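Local structure of mandelate racemase/muconate lactonizing enzyme, C-terminal domain protein (Paracoccus denitrificans, 3N4E) at residues N200-G205 / S220-P225; V335-A340 / V358-E363; P113-L118 / L349-G354. The protein probably acts as a magnesium-dependent hydro-lyase of the mandelate racemase/muconate lactonizing enzyme family, and is seen here with calcium bound. One frame throughout, in Å; residues are numbered along the deposited sequence.

Contact 1 of 3, residues N200-G205 / S220-P225. With CA (calcium ion), chain C.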
# COMPACT_ATOMS: atom_id res chain seq x y z
N ASN A 200 18.78 8.26 -20.24
CA ASN A 200 17.80 9.20 -19.73
C ASN A 200 16.93 9.92 -20.79
O ASN A 200 16.40 11.00 -20.53
CB ASN A 200 18.50 10.23 -18.81
CG ASN A 200 19.49 9.59 -17.86
OD1 ASN A 200 20.69 9.69 -18.07
ND2 ASN A 200 18.99 8.92 -16.82
N GLY A 201 16.75 9.31 -21.96
CA GLY A 201 16.11 9.99 -23.09
C GLY A 201 14.60 10.14 -23.15
O GLY A 201 14.08 10.91 -23.99
N TYR A 202 13.88 9.44 -22.28
CA TYR A 202 12.42 9.32 -22.44
C TYR A 202 11.58 9.77 -21.23
O TYR A 202 12.06 9.82 -20.10
CB TYR A 202 12.03 7.88 -22.83
CG TYR A 202 12.82 7.34 -23.99
CD1 TYR A 202 12.81 8.00 -25.23
CD2 TYR A 202 13.57 6.18 -23.87
CE1 TYR A 202 13.55 7.52 -26.31
CE2 TYR A 202 14.30 5.68 -24.95
CZ TYR A 202 14.29 6.37 -26.16
OH TYR A 202 15.03 5.89 -27.23
N SER A 203 10.32 10.08 -21.51
CA SER A 203 9.34 10.32 -20.48
C SER A 203 8.84 8.93 -20.04
O SER A 203 9.30 7.91 -20.57
CB SER A 203 8.20 11.17 -21.04
OG SER A 203 7.59 10.52 -22.15
N VAL A 204 7.93 8.87 -19.07
CA VAL A 204 7.38 7.56 -18.69
C VAL A 204 6.71 6.89 -19.91
O VAL A 204 7.08 5.76 -20.27
CB VAL A 204 6.42 7.64 -17.50
CG1 VAL A 204 5.76 6.30 -17.26
CG2 VAL A 204 7.18 8.07 -16.25
N GLY A 205 5.79 7.60 -20.54
CA GLY A 205 5.10 7.10 -21.73
C GLY A 205 6.01 6.75 -22.89
O GLY A 205 5.82 5.72 -23.52
N SER A 220 17.39 -7.71 -24.23
CA SER A 220 17.48 -8.31 -22.90
C SER A 220 17.37 -7.31 -21.75
O SER A 220 16.80 -7.63 -20.72
CB SER A 220 18.76 -9.13 -22.75
OG SER A 220 18.63 -10.38 -23.41
N TRP A 221 17.91 -6.11 -21.91
CA TRP A 221 17.68 -5.05 -20.92
C TRP A 221 17.61 -3.66 -21.51
O TRP A 221 18.03 -3.42 -22.63
CB TRP A 221 18.68 -5.13 -19.77
CG TRP A 221 20.05 -4.53 -20.00
CD1 TRP A 221 20.47 -3.29 -19.62
CD2 TRP A 221 21.18 -5.15 -20.63
NE1 TRP A 221 21.78 -3.10 -19.96
CE2 TRP A 221 22.24 -4.23 -20.59
CE3 TRP A 221 21.39 -6.41 -21.22
CZ2 TRP A 221 23.51 -4.51 -21.11
CZ3 TRP A 221 22.66 -6.70 -21.74
CH2 TRP A 221 23.69 -5.75 -21.68
N PHE A 222 17.04 -2.75 -20.72
CA PHE A 222 16.68 -1.40 -21.12
C PHE A 222 17.24 -0.48 -20.04
O PHE A 222 16.74 -0.46 -18.91
CB PHE A 222 15.15 -1.30 -21.20
CG PHE A 222 14.61 -0.01 -21.78
CD1 PHE A 222 15.42 0.88 -22.48
CD2 PHE A 222 13.26 0.30 -21.64
CE1 PHE A 222 14.90 2.04 -23.02
CE2 PHE A 222 12.71 1.47 -22.18
CZ PHE A 222 13.54 2.34 -22.88
N GLU A 223 18.30 0.26 -20.39
CA GLU A 223 19.11 0.96 -19.40
C GLU A 223 18.74 2.44 -19.34
O GLU A 223 18.62 3.11 -20.36
CB GLU A 223 20.60 0.74 -19.71
CG GLU A 223 21.60 1.38 -18.74
CD GLU A 223 23.03 0.84 -18.89
OE1 GLU A 223 23.22 -0.40 -19.00
OE2 GLU A 223 23.98 1.67 -18.91
N GLU A 224 18.55 2.93 -18.11
CA GLU A 224 18.17 4.32 -17.83
C GLU A 224 17.12 4.89 -18.80
O GLU A 224 17.38 5.85 -19.53
CB GLU A 224 19.43 5.22 -17.77
CG GLU A 224 20.31 4.97 -16.54
CD GLU A 224 21.19 6.16 -16.18
OE1 GLU A 224 22.13 6.48 -16.94
OE2 GLU A 224 20.95 6.78 -15.11
N PRO A 225 15.91 4.31 -18.81
CA PRO A 225 14.94 4.82 -19.76
C PRO A 225 14.56 6.28 -19.52
O PRO A 225 14.35 6.99 -20.49
CB PRO A 225 13.72 3.91 -19.57
CG PRO A 225 13.95 3.23 -18.27
CD PRO A 225 15.42 3.11 -18.11
CA CA C . 24.80 3.74 -19.27
O HOH W 1 22.77 8.44 -18.69
O HOH W 2 22.80 4.74 -18.80
O HOH W 3 26.78 5.54 -20.12
O HOH W 4 27.22 2.72 -19.74
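Asn200 N gives a backbone hydrogen bond of 2.9 Å to Glu224 O. Tyr202 N gives another, of 3.1 Å, to Pro225 O. They tie the loop ahead of helix 204-216 to the residues just after strand 221-223, within one beta-alpha-beta unit of the C-terminal TIM-barrel domain. The side chains of Asn200 and Glu224 run side by side, their amide and carboxylate planes 77° apart. Asn200 ND2 makes only a weak bond, of 3.4 Å, to Glu224 OE2; their main partners are Val226 O and Gln250. Water 1 donates to Asn200 OD1 (2.5 Å) and Glu224 OE1 (2.7 Å). Tyr202 CD2 meets the edge of the Phe222 ring at CZ, 4.0 Å away, while Pro225 CB lies over one face of that ring. Glu223 CG is anti to the backbone N (chi1 -178°), and the extended chain puts OE2 2.3 Å from the calcium ion. Trp221 NE1 donates to Glu223 OE1, which lies in the indole plane and pairs with Lys160. Asp197 and Glu249 also bind the metal. Water 2 binds it and donates to Glu224 OE1. Glu224 is thus a second-shell group, linking the metal to Asn200 through ordered water.

Contact 2 of 3, residues V335-A340 / V358-E363. With CA (calcium ion), chain E.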
# COMPACT_ATOMS: atom_id res chain seq x y z
N VAL A 335 49.74 4.58 -20.76
CA VAL A 335 49.91 4.77 -19.31
C VAL A 335 49.97 3.43 -18.57
O VAL A 335 50.72 3.28 -17.61
CB VAL A 335 48.86 5.73 -18.71
CG1 VAL A 335 48.92 5.74 -17.17
CG2 VAL A 335 49.10 7.12 -19.24
N PHE A 336 49.21 2.46 -19.07
CA PHE A 336 49.17 1.13 -18.49
C PHE A 336 49.69 0.08 -19.46
O PHE A 336 49.44 0.17 -20.67
CB PHE A 336 47.75 0.76 -18.06
CG PHE A 336 47.17 1.70 -17.04
CD1 PHE A 336 47.69 1.75 -15.75
CD2 PHE A 336 46.09 2.51 -17.37
CE1 PHE A 336 47.14 2.62 -14.79
CE2 PHE A 336 45.53 3.37 -16.42
CZ PHE A 336 46.06 3.43 -15.13
N ARG A 337 50.39 -0.90 -18.91
CA ARG A 337 51.00 -1.97 -19.69
C ARG A 337 50.06 -3.14 -19.92
O ARG A 337 50.22 -3.86 -20.90
CB ARG A 337 52.31 -2.44 -19.04
CG ARG A 337 53.38 -1.37 -18.98
CD ARG A 337 54.75 -1.99 -18.98
NE ARG A 337 55.72 -1.15 -19.69
CZ ARG A 337 55.82 -1.08 -21.02
NH1 ARG A 337 56.74 -0.29 -21.57
NH2 ARG A 337 55.00 -1.81 -21.79
N ASN A 338 49.10 -3.31 -19.01
CA ASN A 338 48.09 -4.39 -19.10
C ASN A 338 46.63 -3.95 -18.91
O ASN A 338 45.89 -4.59 -18.15
CB ASN A 338 48.43 -5.52 -18.11
CG ASN A 338 48.31 -5.08 -16.66
OD1 ASN A 338 48.31 -3.88 -16.36
ND2 ASN A 338 48.21 -6.04 -15.75
N PRO A 339 46.17 -2.89 -19.61
CA PRO A 339 44.79 -2.47 -19.41
C PRO A 339 43.75 -3.43 -20.03
O PRO A 339 44.10 -4.44 -20.63
CB PRO A 339 44.75 -1.12 -20.11
CG PRO A 339 45.64 -1.31 -21.27
CD PRO A 339 46.78 -2.19 -20.76
N ALA A 340 42.47 -3.09 -19.90
CA ALA A 340 41.40 -3.96 -20.35
C ALA A 340 41.64 -4.36 -21.81
O ALA A 340 41.98 -3.51 -22.63
CB ALA A 340 40.03 -3.29 -20.15
N VAL A 358 49.61 -2.70 -13.93
CA VAL A 358 50.99 -2.25 -14.08
C VAL A 358 51.08 -0.93 -14.81
O VAL A 358 50.60 -0.77 -15.94
CB VAL A 358 51.98 -3.31 -14.69
CG1 VAL A 358 52.48 -4.25 -13.59
CG2 VAL A 358 51.36 -4.09 -15.83
N VAL A 359 51.71 0.02 -14.12
CA VAL A 359 51.84 1.37 -14.59
C VAL A 359 53.23 1.58 -15.18
O VAL A 359 54.21 1.06 -14.65
CB VAL A 359 51.60 2.38 -13.43
CG1 VAL A 359 51.64 3.81 -13.95
CG2 VAL A 359 50.26 2.12 -12.76
N ASP A 360 53.28 2.31 -16.28
CA ASP A 360 54.53 2.77 -16.87
C ASP A 360 54.81 4.15 -16.27
O ASP A 360 54.19 5.14 -16.69
CB ASP A 360 54.37 2.86 -18.39
CG ASP A 360 55.67 3.17 -19.12
OD1 ASP A 360 56.53 3.92 -18.60
OD2 ASP A 360 55.81 2.68 -20.26
N GLU A 361 55.70 4.21 -15.29
CA GLU A 361 55.99 5.46 -14.59
C GLU A 361 56.52 6.53 -15.54
O GLU A 361 56.25 7.73 -15.36
CB GLU A 361 57.00 5.25 -13.45
CG GLU A 361 56.42 4.73 -12.15
CD GLU A 361 56.44 3.21 -12.06
OE1 GLU A 361 56.82 2.54 -13.05
OE2 GLU A 361 56.08 2.67 -10.99
N ASP A 362 57.27 6.09 -16.55
CA ASP A 362 57.90 6.98 -17.50
C ASP A 362 56.83 7.73 -18.29
O ASP A 362 56.79 8.96 -18.26
CB ASP A 362 58.86 6.21 -18.41
CG ASP A 362 59.81 7.13 -19.18
OD1 ASP A 362 60.26 8.16 -18.63
OD2 ASP A 362 60.12 6.80 -20.35
N GLU A 363 55.94 6.98 -18.95
CA GLU A 363 54.81 7.59 -19.65
C GLU A 363 53.97 8.43 -18.70
O GLU A 363 53.64 9.58 -19.00
CB GLU A 363 53.94 6.53 -20.35
CG GLU A 363 54.46 6.07 -21.71
CD GLU A 363 54.29 7.11 -22.82
OE1 GLU A 363 53.54 8.10 -22.64
OE2 GLU A 363 54.90 6.93 -23.90
CA CA E . 56.35 0.32 -13.94
O HOH W 5 55.71 0.36 -11.78
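Val358 O faces two groups of 335-340. Arg337 N donates a nearly straight hydrogen bond of 3.0 Å to it, and Phe336 CA makes a weaker CA-H...O contact of 3.5 Å. A second backbone bond runs the other way, from Asp360 N to Val335 O, also 3.0 Å. Between them Phe336 and Val359 form a single antiparallel bridge, as a non-hydrogen-bonded pair. Their side chains lie alongside each other, with Phe336 CE1 3.8 Å from Val359 CG2 at the ring edge. Val335 CG1 sits over the centre of one face of the same ring. Beyond the bridge, Asn338 binds the backbone of Val358. Its CG lies between the backbone N and the carbonyl carbon (chi1 66°), which brings OD1 to Val358 N at 3.0 Å. Asn338 ND2 reaches Gly356 O, so both ends of the amide are used and its rotation is fixed. Val358 CG2 packs tightly against this amide, crossing it at about a right angle. Arg337 NH1 and Asp360 OD2 form a salt bridge of 3.4 Å. The oxygen is well out of the guanidinium plane, so charge alone holds the pair. Asp360 OD1 instead accepts Glu363 N at 3.1 Å, from above the carboxylate plane, and more weakly Asp362 N. Val359 O and Glu361 OE1, both at 2.4 Å, and water 5 bind the calcium ion. The bridge joins the loop before strand 346-348 to the lead-in of helix 361-367 in the enolase C-terminal-like domain, with Asp360 as N-cap and the calcium site beside it.

Contact 3 of 3, residues P113-L118 / L349-G354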
# COMPACT_ATOMS: atom_id res chain seq x y z
N PRO A 113 46.21 -11.12 -4.27
CA PRO A 113 45.33 -10.34 -5.13
C PRO A 113 44.07 -9.97 -4.35
O PRO A 113 43.67 -10.69 -3.43
CB PRO A 113 45.00 -11.29 -6.28
CG PRO A 113 45.33 -12.67 -5.79
CD PRO A 113 46.38 -12.51 -4.74
N ILE A 114 43.46 -8.84 -4.71
CA ILE A 114 42.29 -8.35 -4.01
C ILE A 114 41.18 -9.40 -3.87
O ILE A 114 40.62 -9.58 -2.77
CB ILE A 114 41.76 -7.03 -4.60
CG1 ILE A 114 42.76 -5.91 -4.29
CG2 ILE A 114 40.40 -6.69 -4.01
CD1 ILE A 114 42.59 -4.66 -5.12
N TYR A 115 40.91 -10.13 -4.96
CA TYR A 115 39.83 -11.11 -4.93
C TYR A 115 40.06 -12.22 -3.89
O TYR A 115 39.11 -12.77 -3.34
CB TYR A 115 39.52 -11.66 -6.33
CG TYR A 115 40.44 -12.75 -6.82
CD1 TYR A 115 40.22 -14.07 -6.48
CD2 TYR A 115 41.51 -12.46 -7.67
CE1 TYR A 115 41.03 -15.08 -6.93
CE2 TYR A 115 42.34 -13.46 -8.13
CZ TYR A 115 42.09 -14.77 -7.76
OH TYR A 115 42.90 -15.78 -8.19
N LYS A 116 41.33 -12.52 -3.62
CA LYS A 116 41.72 -13.49 -2.59
C LYS A 116 41.62 -12.92 -1.17
O LYS A 116 41.62 -13.66 -0.20
CB LYS A 116 43.13 -14.04 -2.84
CG LYS A 116 43.23 -14.99 -4.03
CD LYS A 116 42.94 -16.41 -3.61
CE LYS A 116 43.04 -17.41 -4.76
NZ LYS A 116 42.81 -18.82 -4.25
N LEU A 117 41.50 -11.60 -1.05
CA LEU A 117 41.21 -11.02 0.25
C LEU A 117 39.71 -10.94 0.44
O LEU A 117 39.25 -10.84 1.56
CB LEU A 117 41.85 -9.65 0.39
CG LEU A 117 43.37 -9.65 0.27
CD1 LEU A 117 43.88 -8.23 0.24
CD2 LEU A 117 43.98 -10.42 1.42
N LEU A 118 38.97 -11.02 -0.66
CA LEU A 118 37.51 -10.93 -0.63
C LEU A 118 36.80 -12.27 -0.51
O LEU A 118 35.55 -12.32 -0.65
CB LEU A 118 37.01 -10.20 -1.88
CG LEU A 118 37.31 -8.70 -1.89
CD1 LEU A 118 36.81 -8.04 -3.18
CD2 LEU A 118 36.72 -8.01 -0.63
N LEU A 349 41.29 -12.44 -15.34
CA LEU A 349 41.76 -11.99 -14.03
C LEU A 349 43.03 -12.76 -13.61
O LEU A 349 43.07 -14.00 -13.62
CB LEU A 349 40.66 -12.12 -12.98
CG LEU A 349 40.99 -11.60 -11.57
CD1 LEU A 349 41.52 -10.16 -11.58
CD2 LEU A 349 39.78 -11.67 -10.68
N GLY A 350 44.07 -12.01 -13.25
CA GLY A 350 45.33 -12.60 -12.81
C GLY A 350 45.50 -12.49 -11.30
O GLY A 350 44.66 -11.91 -10.61
N ASP A 351 46.60 -13.04 -10.78
CA ASP A 351 46.80 -13.18 -9.34
C ASP A 351 47.94 -12.34 -8.74
O ASP A 351 48.51 -12.73 -7.72
CB ASP A 351 47.02 -14.65 -9.00
CG ASP A 351 45.87 -15.54 -9.44
OD1 ASP A 351 44.76 -15.03 -9.74
OD2 ASP A 351 46.07 -16.78 -9.48
N ALA A 352 48.27 -11.20 -9.36
CA ALA A 352 49.26 -10.28 -8.81
C ALA A 352 48.75 -9.67 -7.51
O ALA A 352 47.55 -9.46 -7.37
CB ALA A 352 49.55 -9.18 -9.79
N PRO A 353 49.66 -9.38 -6.55
CA PRO A 353 49.20 -8.73 -5.32
C PRO A 353 48.48 -7.41 -5.62
O PRO A 353 48.83 -6.72 -6.57
CB PRO A 353 50.51 -8.45 -4.57
CG PRO A 353 51.49 -9.45 -5.11
CD PRO A 353 51.12 -9.62 -6.55
N GLY A 354 47.48 -7.07 -4.82
CA GLY A 354 46.69 -5.85 -5.05
C GLY A 354 45.79 -5.92 -6.27
O GLY A 354 45.18 -6.96 -6.56
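Tyr115 OH donates a short hydrogen bond of 2.5 Å to Asp351 OD1. The oxygen lies near the plane of the ring, at its edge, but the hydroxyl comes from above the carboxylate plane, and the two planes are 55° apart. Tyr115 CG is tucked between its own N and C (chi1 81°), which lets the ring edge and OH meet 349-351. Gly350 O also lies at the ring edge, 3.7 Å from CE2 of Tyr115. Leu349 comes obliquely. Its CG is anti to the backbone N (chi1 -176°), and the side chain slides past the ring so that its CD2 is 3.6 Å from Tyr115 CD2. Lys116 CG covers part of one ring face. A phenylalanine here would probably leave the Asp351 carboxylate without its hydroxyl partner and freer to turn. Pro113 packs on the loop backbone, with CA 3.3 Å from Ala352 O in a CA-H...O contact. Ile114 N bonds to Gly354 O at 3.1 Å, and Ile114 CG1 lies alongside the same carbonyl. Lys116 forms a salt bridge with Asp70 of a neighbouring subunit. The contact joins the short helix 114-117, just after helix 90-110, to the loop leaving strand 346-348. Helix 304-314 touches Ile114, Tyr115 and Leu349, and Trp103 of helix 90-110 packs on Ile114.

In the fold
Contact 1 lies on the opposite side of the chain's centre from contacts 2 and 3. Its centre is about 37 Å from that of contact 2 and about 36 Å from that of contact 3. It is set within the C-terminal barrel, in the unit of strand 194-197, helix 204-216 and strand 221-223, and carries a ligand of the calcium site there. Contacts 2 and 3 are about 18 Å apart between centres. Along the chain they cross: 113-118, 335-340, 349-354, 358-363. Contact 1 is nested inside the loop that contact 3 closes. Contact 3 links the N-terminal family region to the loop after strand 346-348, while contact 2 joins the loop before that strand to the start of helix 361-367.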